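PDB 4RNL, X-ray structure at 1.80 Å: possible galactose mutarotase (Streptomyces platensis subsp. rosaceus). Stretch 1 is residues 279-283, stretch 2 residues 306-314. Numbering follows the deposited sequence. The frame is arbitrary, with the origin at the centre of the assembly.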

# COMPACT_ATOMS: atom_id res chain seq x y z
N LEU A 279 6.62 6.05 -5.58
CA LEU A 279 5.85 4.84 -5.77
C LEU A 279 6.80 3.66 -5.71
O LEU A 279 7.77 3.60 -6.46
N GLN A 280 6.52 2.72 -4.81
CA GLN A 280 7.29 1.48 -4.77
C GLN A 280 6.62 0.48 -5.69
O GLN A 280 5.44 0.20 -5.54
N LEU A 281 7.37 -0.07 -6.64
CA LEU A 281 6.86 -1.13 -7.50
C LEU A 281 7.46 -2.42 -6.97
O LEU A 281 8.67 -2.54 -6.91
N TYR A 282 6.63 -3.36 -6.55
CA TYR A 282 7.15 -4.62 -6.03
C TYR A 282 6.44 -5.78 -6.70
O TYR A 282 5.21 -5.85 -6.69
N THR A 283 7.21 -6.67 -7.30
CA THR A 283 6.63 -7.75 -8.10
C THR A 283 6.49 -9.08 -7.36
O THR A 283 6.39 -10.12 -8.00
N ALA A 306 2.44 -4.92 -6.44
CA ALA A 306 2.12 -3.87 -5.48
C ALA A 306 2.63 -2.54 -6.00
O ALA A 306 3.80 -2.41 -6.36
N LEU A 307 1.74 -1.55 -6.04
CA LEU A 307 2.11 -0.18 -6.39
C LEU A 307 1.82 0.67 -5.16
O LEU A 307 0.69 1.07 -4.94
N GLU A 308 2.84 0.90 -4.35
CA GLU A 308 2.65 1.57 -3.06
C GLU A 308 3.08 3.02 -3.15
O GLU A 308 4.27 3.32 -3.30
N THR A 309 2.11 3.92 -3.03
CA THR A 309 2.42 5.35 -3.07
C THR A 309 2.99 5.75 -1.72
O THR A 309 2.46 5.35 -0.68
N GLN A 310 4.06 6.53 -1.73
CA GLN A 310 4.84 6.71 -0.51
C GLN A 310 5.83 7.84 -0.64
O GLN A 310 6.06 8.37 -1.73
N HIS A 311 6.42 8.24 0.49
CA HIS A 311 7.66 9.01 0.44
C HIS A 311 8.82 8.01 0.27
O HIS A 311 8.64 6.81 0.46
N PHE A 312 10.00 8.51 -0.11
CA PHE A 312 11.11 7.65 -0.53
C PHE A 312 11.67 6.81 0.62
O PHE A 312 11.66 7.24 1.78
N PRO A 313 12.18 5.60 0.30
CA PRO A 313 12.85 4.76 1.31
C PRO A 313 13.97 5.52 2.02
O PRO A 313 14.67 6.31 1.38
N ASP A 314 14.10 5.29 3.32
CA ASP A 314 15.19 5.83 4.13
C ASP A 314 15.16 7.35 4.27
O ASP A 314 16.18 7.97 4.56

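Strands 279-282 and 306-310 run antiparallel, and backbone hydrogen bonds hold them together. Gln 280 and Glu 308 form one hydrogen-bonded pair. Gln 280 N donates to Glu 308 O at 2.8 Å, and Glu 308 N donates to Gln 280 O at 2.9 Å. Both bonds are nearly straight. Tyr 282 and Ala 306 form the second pair, with Ala 306 N to Tyr 282 O at 2.9 Å and Tyr 282 N to Ala 306 O at 3.0 Å.

One side-chain hydrogen bond crosses between the stretches. Gln 310 NE2 donates to Gln 280 OE1 at 2.8 Å, with a bent angle of 135° at the hydrogen. Gln 280 has chi1 t and chi2 p, which brings its amide to the Gln 310 amide. Gln 310 reaches it with chi1 p and chi2 t, and its CA-to-CB bond points toward the first strand. The other amide nitrogen, Gln 280 NE2, is hydrogen-bonded elsewhere in the structure. Pro 313 closes in beside this pair, its CG 3.9 Å from Gln 280 OE1.

Side chains alternate between the two faces of the sheet. Gln 280, Tyr 282, Ala 306 and Glu 308 share one face. Glu 308 is m at chi1 and t at chi2. The Glu 308 carboxylate lies against aliphatic carbon here: Glu 308 OE2 is 4.0 Å from Gln 280 CG and 4.0 Å from Tyr 282 CB. OE2 finds its hydrogen bond elsewhere in the structure. Ala 306 CB meets Tyr 282 CB at 4.3 Å. Tyr 282 has chi1 t, and the end of its side chain leads away from the second strand, so CB rather than the ring makes these contacts. Its OH is also hydrogen-bonded elsewhere.

Leu 279, Leu 281, Leu 307 and Thr 309 lie on the other face. Leu 307 (chi1 m, chi2 t) meets both leucines of the first strand most closely with one methyl. Leu 307 CD2 is 3.5 Å from Leu 281 CD1 and 3.9 Å from Leu 279 CD2. Leu 281 is t then p, which brings its end nearer the second strand; Leu 279 is t at both angles. These apolar contacts form a small buried leucine cluster. Thr 309 has chi1 p and pairs with Leu 279 mainly through the backbone, their CA atoms 4.4 Å apart.

Thr 283, His 311 and Asp 314 make no contact across the stretches. In all, the two stretches bury 485 Å², both sides summed.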

# COMPACT_ATOMS: atom_id res chain seq x y z
CB LEU A 279 5.12 4.88 -7.12
CG LEU A 279 4.24 3.69 -7.53
CD1 LEU A 279 3.12 4.17 -8.44
CD2 LEU A 279 5.05 2.67 -8.29
CB GLN A 280 7.33 0.92 -3.34
CG GLN A 280 8.34 -0.20 -3.13
CD GLN A 280 9.75 0.31 -2.96
OE1 GLN A 280 9.96 1.52 -2.78
NE2 GLN A 280 10.72 -0.59 -3.03
CB LEU A 281 7.30 -0.89 -8.95
CG LEU A 281 7.02 -2.02 -9.94
CD1 LEU A 281 5.55 -2.34 -9.97
CD2 LEU A 281 7.51 -1.64 -11.33
CB TYR A 282 7.01 -4.70 -4.50
CG TYR A 282 7.50 -6.03 -3.96
CD1 TYR A 282 8.76 -6.51 -4.28
CD2 TYR A 282 6.69 -6.81 -3.14
CE1 TYR A 282 9.21 -7.74 -3.80
CE2 TYR A 282 7.13 -8.03 -2.65
CZ TYR A 282 8.39 -8.49 -2.98
OH TYR A 282 8.81 -9.70 -2.50
CB THR A 283 7.41 -7.96 -9.41
OG1 THR A 283 8.81 -8.10 -9.11
CG2 THR A 283 7.22 -6.76 -10.33
CB ALA A 306 2.72 -4.19 -4.11
CB LEU A 307 1.29 0.32 -7.57
CG LEU A 307 1.42 -0.49 -8.86
CD1 LEU A 307 0.37 -0.07 -9.89
CD2 LEU A 307 2.79 -0.29 -9.43
CB GLU A 308 3.48 0.87 -1.98
CG GLU A 308 3.38 -0.64 -2.02
CD GLU A 308 4.59 -1.30 -1.40
OE1 GLU A 308 5.03 -0.83 -0.34
OE2 GLU A 308 5.11 -2.28 -1.98
CB THR A 309 1.17 6.16 -3.40
OG1 THR A 309 0.17 5.86 -2.43
CG2 THR A 309 0.63 5.78 -4.79
CB GLN A 310 5.61 5.41 -0.25
CG GLN A 310 6.59 5.10 -1.39
CD GLN A 310 7.51 3.95 -1.08
OE1 GLN A 310 7.25 3.17 -0.16
NE2 GLN A 310 8.59 3.82 -1.85
CB HIS A 311 7.83 9.87 1.70
CG HIS A 311 7.10 11.18 1.63
ND1 HIS A 311 5.77 11.28 1.27
CD2 HIS A 311 7.52 12.44 1.87
CE1 HIS A 311 5.40 12.54 1.29
NE2 HIS A 311 6.44 13.28 1.66
CB PHE A 312 12.26 8.50 -1.10
CG PHE A 312 11.90 9.35 -2.29
CD1 PHE A 312 10.67 9.23 -2.94
CD2 PHE A 312 12.82 10.27 -2.78
CE1 PHE A 312 10.37 10.02 -4.04
CE2 PHE A 312 12.53 11.07 -3.88
CZ PHE A 312 11.30 10.94 -4.51
CB PRO A 313 13.47 3.63 0.46
CG PRO A 313 12.55 3.52 -0.72
CD PRO A 313 12.10 4.93 -1.01
CB ASP A 314 16.56 5.36 3.62
CG ASP A 314 17.64 5.46 4.69
OD1 ASP A 314 17.29 5.27 5.88
OD2 ASP A 314 18.82 5.73 4.36